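Local coordinates for dihydrophenazinedicarboxylate synthase (Burkholderia, PDB 4HMW), which catalyses FMN-dependent oxidations by molecular oxygen in the terminal steps of phenazine antibiotic biosynthesis, at residues Y23-L33 against Y201-Q212; M136-H144 against L155-L163. One frame throughout, in Å; residues are numbered along the deposited sequence.

Interactions 1 and 2 lie on opposite sides of the chain's centre, with their own centres 44 Å apart and nearest atoms about 23 Å apart. Along the chain, interaction 2 is nested within interaction 1. The loop entering helix 30-43 comes first, then five strands of the antiparallel sheet, helices 134-142 and 152-165, two more strands, and finally the hairpin 197-204/207-212. The two do not touch within one chain, but both reach the second subunit. D24 of interaction 1 pairs with R152 of the second subunit, at the start of the helix that carries 155-163 there. Each subunit's helical end thus meets the hairpin end of its partner.

Interaction 1 (Y23-L33 against Y201-Q212); sequences YDDPPSEPITL and YERDGNDWKTTQ
The C-terminal hairpin, strands 197-204 and 207-212, presents Y201, W208, T210 and Q212 to the proline-rich loop 23-29 and the first turn of helix 30-43. P30 fits between the two aromatic residues. Its CB sits over the Y201 ring, 3.6 Å from the centroid, while P30 CD lies 3.4 Å from the centroid of the five-membered ring of W208; both are CH-pi contacts over a ring face. T210 CG2 lies on the other face of Y201, toward the rim, so that ring is sandwiched between its own hairpin and the proline. At its edge, Y201 OH donates to P27 O at 2.7 Å, with the acceptor in the ring plane. The W208 indole reaches E29 more loosely: a weak bond of 3.1 Å joins W208 NE1 to E29 OE1, made possible by the bend of the glutamate chain at chi2 (-94°). Water 1 links the backbones here, donating to S28 O at 2.9 Å and accepting from W208 N.

In this split-barrel flavoprotein family the hairpin belongs to the C-terminal dimerisation region, and its turn, D204 to D207, is of type II'. At the far end of the hairpin, Q212 lays its amide on the Y23 ring, the planes 17° apart and NE2 3.4 Å above the ring centre. Two bonds fix the amide's rotation, from Q212 NE2 to Y23 O and to D24 OD1, each 3.0 Å and close to the amide plane, so the N-H groups point along the ring face and not into it. With chi1 at 175°, the Y23 ring lies beside its own carbonyl, which is how one nitrogen serves both. D24 OD2 forms a salt bridge with R152 of the second subunit, whose L149 packs on Y23 and Q212.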
loop_
_atom_site.group_PDB
_atom_site.type_symbol
_atom_site.label_atom_id
_atom_site.label_comp_id
_atom_site.label_asym_id
_atom_site.label_seq_id
_atom_site.Cartn_x
_atom_site.Cartn_y
_atom_site.Cartn_z
ATOM N N TYR B 23 16.584 1.282 -16.433
ATOM C CA TYR B 23 15.403 0.968 -17.222
ATOM C C TYR B 23 15.821 0.332 -18.534
ATOM O O TYR B 23 15.198 -0.614 -18.989
ATOM C CB TYR B 23 14.624 2.254 -17.450
ATOM C CG TYR B 23 13.398 2.223 -18.340
ATOM C CD1 TYR B 23 12.232 1.489 -18.004
ATOM C CD2 TYR B 23 13.358 3.008 -19.461
ATOM C CE1 TYR B 23 11.122 1.516 -18.805
ATOM C CE2 TYR B 23 12.232 3.060 -20.242
ATOM C CZ TYR B 23 11.123 2.328 -19.937
ATOM O OH TYR B 23 10.032 2.465 -20.799
ATOM N N ASP B 24 16.900 0.822 -19.130
ATOM C CA ASP B 24 17.343 0.230 -20.382
ATOM C C ASP B 24 18.458 -0.778 -20.207
ATOM O O ASP B 24 18.794 -1.496 -21.141
ATOM C CB ASP B 24 17.730 1.308 -21.371
ATOM C CG ASP B 24 16.517 2.019 -21.945
ATOM O OD1 ASP B 24 15.523 1.346 -22.336
ATOM O OD2 ASP B 24 16.551 3.259 -21.987
ATOM N N ASP B 25 19.007 -0.875 -19.008
ATOM C CA ASP B 25 20.043 -1.877 -18.754
ATOM C C ASP B 25 19.959 -2.437 -17.324
ATOM O O ASP B 25 20.732 -2.087 -16.453
ATOM C CB ASP B 25 21.388 -1.223 -19.040
ATOM C CG ASP B 25 22.525 -2.206 -19.067
ATOM O OD1 ASP B 25 22.273 -3.428 -19.261
ATOM O OD2 ASP B 25 23.674 -1.733 -18.892
ATOM N N PRO B 26 19.014 -3.338 -17.085
ATOM C CA PRO B 26 18.716 -3.751 -15.705
ATOM C C PRO B 26 19.788 -4.615 -15.036
ATOM O O PRO B 26 20.359 -5.447 -15.704
ATOM C CB PRO B 26 17.449 -4.580 -15.878
ATOM C CG PRO B 26 16.891 -4.161 -17.193
ATOM C CD PRO B 26 18.031 -3.874 -18.045
ATOM N N PRO B 27 20.039 -4.425 -13.731
ATOM C CA PRO B 27 20.874 -5.377 -12.988
ATOM C C PRO B 27 20.279 -6.784 -13.047
ATOM O O PRO B 27 19.065 -6.939 -13.178
ATOM C CB PRO B 27 20.813 -4.856 -11.550
ATOM C CG PRO B 27 20.374 -3.471 -11.638
ATOM C CD PRO B 27 19.582 -3.303 -12.892
ATOM N N SER B 28 21.102 -7.813 -12.922
ATOM C CA SER B 28 20.600 -9.177 -13.025
ATOM C C SER B 28 19.638 -9.547 -11.895
ATOM O O SER B 28 18.775 -10.383 -12.079
ATOM C CB SER B 28 21.756 -10.175 -13.056
ATOM O OG SER B 28 22.601 -10.004 -11.934
ATOM N N GLU B 29 19.807 -8.936 -10.729
ATOM C CA GLU B 29 18.952 -9.215 -9.561
ATOM C C GLU B 29 18.202 -7.961 -9.144
ATOM O O GLU B 29 18.796 -6.906 -9.011
ATOM C CB GLU B 29 19.805 -9.671 -8.361
ATOM C CG GLU B 29 20.601 -10.921 -8.585
ATOM C CD GLU B 29 19.890 -12.158 -8.105
ATOM O OE1 GLU B 29 18.744 -12.033 -7.608
ATOM O OE2 GLU B 29 20.477 -13.263 -8.211
ATOM N N PRO B 30 16.906 -8.067 -8.906
ATOM C CA PRO B 30 16.150 -6.840 -8.581
ATOM C C PRO B 30 16.524 -6.237 -7.207
ATOM O O PRO B 30 16.453 -5.026 -7.007
ATOM C CB PRO B 30 14.697 -7.289 -8.650
ATOM C CG PRO B 30 14.740 -8.775 -8.405
ATOM C CD PRO B 30 16.027 -9.249 -9.026
ATOM N N ILE B 31 16.975 -7.056 -6.259
ATOM C CA ILE B 31 17.320 -6.502 -4.957
ATOM C C ILE B 31 18.441 -5.472 -5.076
ATOM O O ILE B 31 18.478 -4.489 -4.325
ATOM C CB ILE B 31 17.717 -7.593 -3.963
ATOM C CG1 ILE B 31 16.531 -8.520 -3.679
ATOM C CG2 ILE B 31 18.167 -6.986 -2.689
ATOM C CD1 ILE B 31 15.358 -7.855 -2.983
ATOM N N THR B 32 19.343 -5.682 -6.038
ATOM C CA THR B 32 20.421 -4.726 -6.282
ATOM C C THR B 32 19.824 -3.348 -6.616
ATOM O O THR B 32 20.293 -2.325 -6.122
ATOM C CB THR B 32 21.314 -5.187 -7.456
ATOM O OG1 THR B 32 21.911 -6.451 -7.135
ATOM C CG2 THR B 32 22.403 -4.176 -7.781
ATOM N N LEU B 33 18.777 -3.335 -7.442
ATOM C CA LEU B 33 18.155 -2.087 -7.880
ATOM C C LEU B 33 17.334 -1.485 -6.738
ATOM O O LEU B 33 17.320 -0.274 -6.543
ATOM C CB LEU B 33 17.281 -2.319 -9.120
ATOM C CG LEU B 33 16.651 -1.088 -9.766
ATOM C CD1 LEU B 33 17.718 -0.082 -10.133
ATOM C CD2 LEU B 33 15.800 -1.429 -11.001
ATOM N N TYR B 201 10.438 -7.188 -13.098
ATOM C CA TYR B 201 11.240 -8.396 -12.897
ATOM C C TYR B 201 10.348 -9.563 -12.505
ATOM O O TYR B 201 9.534 -9.438 -11.592
ATOM C CB TYR B 201 12.206 -8.245 -11.745
ATOM C CG TYR B 201 13.477 -7.461 -12.020
ATOM C CD1 TYR B 201 13.467 -6.066 -12.043
ATOM C CD2 TYR B 201 14.694 -8.112 -12.231
ATOM C CE1 TYR B 201 14.631 -5.347 -12.259
ATOM C CE2 TYR B 201 15.860 -7.402 -12.468
ATOM C CZ TYR B 201 15.815 -6.010 -12.474
ATOM O OH TYR B 201 16.944 -5.272 -12.664
ATOM N N GLU B 202 10.526 -10.703 -13.158
ATOM C CA GLU B 202 9.792 -11.916 -12.775
ATOM C C GLU B 202 10.763 -13.068 -12.626
ATOM O O GLU B 202 11.633 -13.242 -13.465
ATOM C CB GLU B 202 8.761 -12.313 -13.836
ATOM C CG GLU B 202 7.564 -11.404 -13.986
ATOM C CD GLU B 202 6.711 -11.732 -15.237
ATOM O OE1 GLU B 202 7.175 -11.447 -16.370
ATOM O OE2 GLU B 202 5.586 -12.300 -15.085
ATOM N N ARG B 203 10.576 -13.892 -11.598
ATOM C CA ARG B 203 11.488 -15.004 -11.386
ATOM C C ARG B 203 11.306 -16.001 -12.496
ATOM O O ARG B 203 10.196 -16.268 -12.919
ATOM C CB ARG B 203 11.305 -15.669 -10.008
ATOM C CG ARG B 203 12.557 -16.408 -9.556
ATOM C CD ARG B 203 12.340 -17.073 -8.202
ATOM N NE ARG B 203 13.161 -18.273 -8.003
ATOM C CZ ARG B 203 13.330 -18.882 -6.829
ATOM N NH1 ARG B 203 14.096 -19.959 -6.740
ATOM N NH2 ARG B 203 12.747 -18.407 -5.731
ATOM N N ASP B 204 12.430 -16.544 -12.946
ATOM C CA ASP B 204 12.481 -17.491 -14.046
ATOM C C ASP B 204 13.496 -18.590 -13.689
ATOM O O ASP B 204 14.634 -18.596 -14.157
ATOM C CB ASP B 204 12.876 -16.744 -15.325
ATOM C CG ASP B 204 13.024 -17.656 -16.510
ATOM O OD1 ASP B 204 12.464 -18.777 -16.468
ATOM O OD2 ASP B 204 13.715 -17.248 -17.476
ATOM N N GLY B 205 13.082 -19.511 -12.830
ATOM C CA GLY B 205 13.999 -20.496 -12.300
ATOM C C GLY B 205 14.987 -19.817 -11.374
ATOM O O GLY B 205 14.604 -19.063 -10.460
ATOM N N ASN B 206 16.266 -20.051 -11.634
ATOM C CA ASN B 206 17.331 -19.482 -10.825
ATOM C C ASN B 206 17.673 -18.086 -11.288
ATOM O O ASN B 206 18.534 -17.434 -10.706
ATOM C CB ASN B 206 18.597 -20.356 -10.896
ATOM C CG ASN B 206 18.480 -21.630 -10.080
ATOM O OD1 ASN B 206 17.673 -21.731 -9.154
ATOM N ND2 ASN B 206 19.299 -22.610 -10.414
ATOM N N ASP B 207 16.995 -17.627 -12.337
ATOM C CA ASP B 207 17.308 -16.337 -12.922
ATOM C C ASP B 207 16.093 -15.432 -12.905
ATOM O O ASP B 207 15.027 -15.800 -12.407
ATOM C CB ASP B 207 17.808 -16.529 -14.351
ATOM C CG ASP B 207 19.009 -17.473 -14.431
ATOM O OD1 ASP B 207 20.041 -17.194 -13.760
ATOM O OD2 ASP B 207 18.915 -18.505 -15.145
ATOM N N TRP B 208 16.270 -14.232 -13.434
ATOM C CA TRP B 208 15.178 -13.270 -13.521
ATOM C C TRP B 208 14.979 -12.859 -14.968
ATOM O O TRP B 208 15.936 -12.794 -15.725
ATOM C CB TRP B 208 15.454 -12.021 -12.686
ATOM C CG TRP B 208 15.468 -12.260 -11.210
ATOM C CD1 TRP B 208 16.526 -12.681 -10.447
ATOM C CD2 TRP B 208 14.361 -12.101 -10.311
ATOM N NE1 TRP B 208 16.139 -12.782 -9.141
ATOM C CE2 TRP B 208 14.818 -12.439 -9.025
ATOM C CE3 TRP B 208 13.028 -11.694 -10.469
ATOM C CZ2 TRP B 208 14.000 -12.361 -7.899
ATOM C CZ3 TRP B 208 12.217 -11.618 -9.361
ATOM C CH2 TRP B 208 12.703 -11.961 -8.087
ATOM N N LYS B 209 13.728 -12.625 -15.337
ATOM C CA LYS B 209 13.342 -12.055 -16.638
ATOM C C LYS B 209 12.818 -10.629 -16.439
ATOM O O LYS B 209 12.050 -10.372 -15.518
ATOM C CB LYS B 209 12.245 -12.926 -17.211
ATOM C CG LYS B 209 11.594 -12.483 -18.486
ATOM C CD LYS B 209 10.488 -13.498 -18.836
ATOM C CE LYS B 209 9.315 -13.452 -17.817
ATOM N NZ LYS B 209 8.668 -14.767 -17.516
ATOM N N THR B 210 13.225 -9.710 -17.312
ATOM C CA THR B 210 12.730 -8.356 -17.260
ATOM C C THR B 210 11.909 -7.958 -18.500
ATOM O O THR B 210 12.129 -8.446 -19.615
ATOM C CB THR B 210 13.852 -7.305 -17.046
ATOM O OG1 THR B 210 14.781 -7.366 -18.134
ATOM C CG2 THR B 210 14.604 -7.514 -15.730
ATOM N N THR B 211 10.960 -7.061 -18.254
ATOM C CA THR B 211 10.105 -6.503 -19.290
ATOM C C THR B 211 9.852 -5.032 -19.005
ATOM O O THR B 211 9.713 -4.650 -17.857
ATOM C CB THR B 211 8.695 -7.194 -19.276
ATOM O OG1 THR B 211 8.817 -8.601 -18.999
ATOM C CG2 THR B 211 7.937 -6.978 -20.582
ATOM N N GLN B 212 9.762 -4.212 -20.056
ATOM C CA GLN B 212 9.284 -2.842 -19.904
ATOM C C GLN B 212 7.784 -2.837 -20.199
ATOM O O GLN B 212 7.337 -3.519 -21.100
ATOM C CB GLN B 212 9.994 -1.882 -20.866
ATOM C CG GLN B 212 11.498 -1.765 -20.607
ATOM C CD GLN B 212 12.181 -0.855 -21.620
ATOM O OE1 GLN B 212 11.710 -0.705 -22.751
ATOM N NE2 GLN B 212 13.285 -0.238 -21.220
HETATM O O HOH W 1 18.947 -12.901 -13.502
HETATM O O HOH W 2 17.488 -10.042 -14.882
#

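Interaction 2 (M136-H144 against L155-L163); sequences MHAMSSASH and LRAHAAELL
H137 O is gripped twice by S141, the residue whose CB meets L162 CD1 across the helix pair: S141 OG donates at 2.8 Å and S141 N at 2.9 Å, from opposite faces of the carbonyl plane. The hydroxyl, beside its own backbone N at chi1 -65°, is tied back to its own helix and leaves the CB to touch the leucine.

Small residues let segments 136-142 and 155-163 come within 8.1 Å, axis to axis, their directions 135° apart, between crossed and antiparallel. Their successive helices, joined by 143-151, lie at the chain's periphery within the pyridoxamine 5'-phosphate oxidase region, with S143 near a bound FMN. S140, which probably binds substrate, belongs to the first. A138 CA is 4.8 Å from A159 CA, and A138 CB presses on the backbone at A159 O, 3.3 Å away. One turn on, A142 CB meets L155 CD2 at 3.5 Å, tighter than ordinary van der Waals contact. M139 starts out pointing away, but bends at chi2 and chi3 bring its CE back to A159 CB at 3.8 Å. The second subunit also packs here: its P215 O bonds S143 OG and its D193 forms a salt bridge with R156.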
loop_
_atom_site.group_PDB
_atom_site.type_symbol
_atom_site.label_atom_id
_atom_site.label_comp_id
_atom_site.label_asym_id
_atom_site.label_seq_id
_atom_site.Cartn_x
_atom_site.Cartn_y
_atom_site.Cartn_z
ATOM N N MET B 136 9.733 0.047 23.759
ATOM C CA MET B 136 9.155 -0.783 22.709
ATOM C C MET B 136 8.878 -2.189 23.259
ATOM O O MET B 136 7.806 -2.753 23.006
ATOM C CB MET B 136 10.077 -0.834 21.475
ATOM C CG MET B 136 9.562 -1.746 20.366
ATOM S SD MET B 136 9.827 -3.540 20.661
ATOM C CE MET B 136 9.218 -4.160 19.098
ATOM N N HIS B 137 9.831 -2.750 24.004
ATOM C CA HIS B 137 9.642 -4.083 24.606
ATOM C C HIS B 137 8.416 -4.108 25.479
ATOM O O HIS B 137 7.654 -5.062 25.479
ATOM C CB HIS B 137 10.812 -4.451 25.519
ATOM C CG HIS B 137 12.057 -4.789 24.780
ATOM N ND1 HIS B 137 13.277 -4.939 25.406
ATOM C CD2 HIS B 137 12.277 -5.004 23.463
ATOM C CE1 HIS B 137 14.194 -5.232 24.503
ATOM N NE2 HIS B 137 13.610 -5.290 23.321
ATOM N N ALA B 138 8.251 -3.061 26.264
ATOM C CA ALA B 138 7.182 -3.044 27.253
ATOM C C ALA B 138 5.815 -2.995 26.552
ATOM O O ALA B 138 4.889 -3.712 26.934
ATOM C CB ALA B 138 7.360 -1.860 28.227
ATOM N N MET B 139 5.663 -2.154 25.547
ATOM C CA MET B 139 4.372 -2.056 24.888
ATOM C C MET B 139 4.105 -3.311 24.043
ATOM O O MET B 139 2.975 -3.819 23.999
ATOM C CB MET B 139 4.278 -0.787 24.017
ATOM C CG MET B 139 2.885 -0.579 23.378
ATOM S SD MET B 139 1.571 -0.508 24.606
ATOM C CE MET B 139 1.927 1.061 25.407
ATOM N N SER B 140 5.140 -3.809 23.370
ATOM C CA SER B 140 5.006 -5.005 22.545
ATOM C C SER B 140 4.652 -6.229 23.402
ATOM O O SER B 140 3.952 -7.131 22.943
ATOM C CB SER B 140 6.289 -5.299 21.774
ATOM O OG SER B 140 6.512 -4.364 20.732
ATOM N N SER B 141 5.148 -6.265 24.641
ATOM C CA SER B 141 4.855 -7.368 25.542
ATOM C C SER B 141 3.436 -7.259 26.101
ATOM O O SER B 141 2.764 -8.268 26.266
ATOM C CB SER B 141 5.826 -7.405 26.703
ATOM O OG SER B 141 7.166 -7.670 26.274
ATOM N N ALA B 142 3.015 -6.027 26.387
ATOM C CA ALA B 142 1.719 -5.740 26.994
ATOM C C ALA B 142 0.565 -5.860 26.018
ATOM O O ALA B 142 -0.581 -6.092 26.432
ATOM C CB ALA B 142 1.723 -4.358 27.632
ATOM N N SER B 143 0.876 -5.705 24.734
ATOM C CA SER B 143 -0.120 -5.715 23.678
ATOM C C SER B 143 -0.149 -7.025 22.897
ATOM O O SER B 143 0.904 -7.545 22.503
ATOM C CB SER B 143 0.187 -4.591 22.688
ATOM O OG SER B 143 -0.805 -4.610 21.656
ATOM N N HIS B 144 -1.357 -7.531 22.633
ATOM C CA HIS B 144 -1.566 -8.606 21.668
ATOM C C HIS B 144 -2.075 -7.976 20.389
ATOM O O HIS B 144 -3.249 -7.704 20.254
ATOM C CB HIS B 144 -2.555 -9.650 22.205
ATOM C CG HIS B 144 -1.964 -10.559 23.236
ATOM N ND1 HIS B 144 -1.857 -10.211 24.565
ATOM C CD2 HIS B 144 -1.418 -11.788 23.123
ATOM C CE1 HIS B 144 -1.288 -11.199 25.234
ATOM N NE2 HIS B 144 -1.023 -12.177 24.387
ATOM N N LEU B 155 -3.870 -1.633 29.792
ATOM C CA LEU B 155 -2.760 -1.919 28.896
ATOM C C LEU B 155 -1.637 -0.902 29.130
ATOM O O LEU B 155 -0.472 -1.262 29.324
ATOM C CB LEU B 155 -3.252 -1.863 27.439
ATOM C CG LEU B 155 -2.562 -2.818 26.460
ATOM C CD1 LEU B 155 -3.079 -2.593 25.046
ATOM C CD2 LEU B 155 -1.085 -2.655 26.510
ATOM N N ARG B 156 -1.984 0.378 29.133
ATOM C CA ARG B 156 -0.995 1.412 29.395
ATOM C C ARG B 156 -0.274 1.162 30.717
ATOM O O ARG B 156 0.953 1.239 30.786
ATOM C CB ARG B 156 -1.671 2.779 29.407
ATOM C CG ARG B 156 -0.688 3.934 29.448
ATOM C CD ARG B 156 -1.392 5.269 29.275
ATOM N NE ARG B 156 -1.725 5.539 27.873
ATOM C CZ ARG B 156 -2.929 5.888 27.416
ATOM N NH1 ARG B 156 -3.971 6.024 28.236
ATOM N NH2 ARG B 156 -3.094 6.105 26.122
ATOM N N ALA B 157 -1.045 0.840 31.754
ATOM C CA ALA B 157 -0.481 0.609 33.086
ATOM C C ALA B 157 0.462 -0.589 33.122
ATOM O O ALA B 157 1.479 -0.564 33.838
ATOM C CB ALA B 157 -1.602 0.421 34.122
ATOM N N HIS B 158 0.123 -1.652 32.392
ATOM C CA HIS B 158 0.965 -2.849 32.402
ATOM C C HIS B 158 2.272 -2.577 31.680
ATOM O O HIS B 158 3.320 -3.035 32.098
ATOM C CB HIS B 158 0.262 -4.057 31.788
ATOM C CG HIS B 158 -0.809 -4.608 32.653
ATOM N ND1 HIS B 158 -0.614 -4.855 33.999
ATOM C CD2 HIS B 158 -2.097 -4.944 32.387
ATOM C CE1 HIS B 158 -1.728 -5.330 34.518
ATOM N NE2 HIS B 158 -2.644 -5.388 33.566
ATOM N N ALA B 159 2.216 -1.807 30.600
ATOM C CA ALA B 159 3.451 -1.451 29.907
ATOM C C ALA B 159 4.363 -0.652 30.823
ATOM O O ALA B 159 5.569 -0.896 30.861
ATOM C CB ALA B 159 3.150 -0.682 28.607
ATOM N N ALA B 160 3.788 0.273 31.580
ATOM C CA ALA B 160 4.554 1.066 32.535
ATOM C C ALA B 160 5.203 0.199 33.629
ATOM O O ALA B 160 6.353 0.425 34.017
ATOM C CB ALA B 160 3.648 2.096 33.169
ATOM N N GLU B 161 4.456 -0.779 34.131
ATOM C CA GLU B 161 4.985 -1.715 35.139
ATOM C C GLU B 161 6.192 -2.478 34.626
ATOM O O GLU B 161 7.176 -2.654 35.364
ATOM C CB GLU B 161 3.924 -2.736 35.545
ATOM C CG GLU B 161 2.778 -2.175 36.381
ATOM C CD GLU B 161 1.620 -3.164 36.518
ATOM O OE1 GLU B 161 1.620 -4.225 35.822
ATOM O OE2 GLU B 161 0.701 -2.871 37.327
ATOM N N LEU B 162 6.118 -2.961 33.382
ATOM C CA LEU B 162 7.223 -3.728 32.819
ATOM C C LEU B 162 8.468 -2.865 32.709
ATOM O O LEU B 162 9.586 -3.304 33.022
ATOM C CB LEU B 162 6.861 -4.274 31.439
ATOM C CG LEU B 162 5.845 -5.409 31.463
ATOM C CD1 LEU B 162 5.453 -5.754 30.051
ATOM C CD2 LEU B 162 6.405 -6.614 32.211
ATOM N N LEU B 163 8.288 -1.631 32.278
ATOM C CA LEU B 163 9.423 -0.726 32.165
ATOM C C LEU B 163 10.071 -0.436 33.543
ATOM O O LEU B 163 11.307 -0.329 33.671
ATOM C CB LEU B 163 8.957 0.565 31.481
ATOM C CG LEU B 163 9.971 1.656 31.174
ATOM C CD1 LEU B 163 10.968 1.205 30.136
ATOM C CD2 LEU B 163 9.231 2.878 30.689
#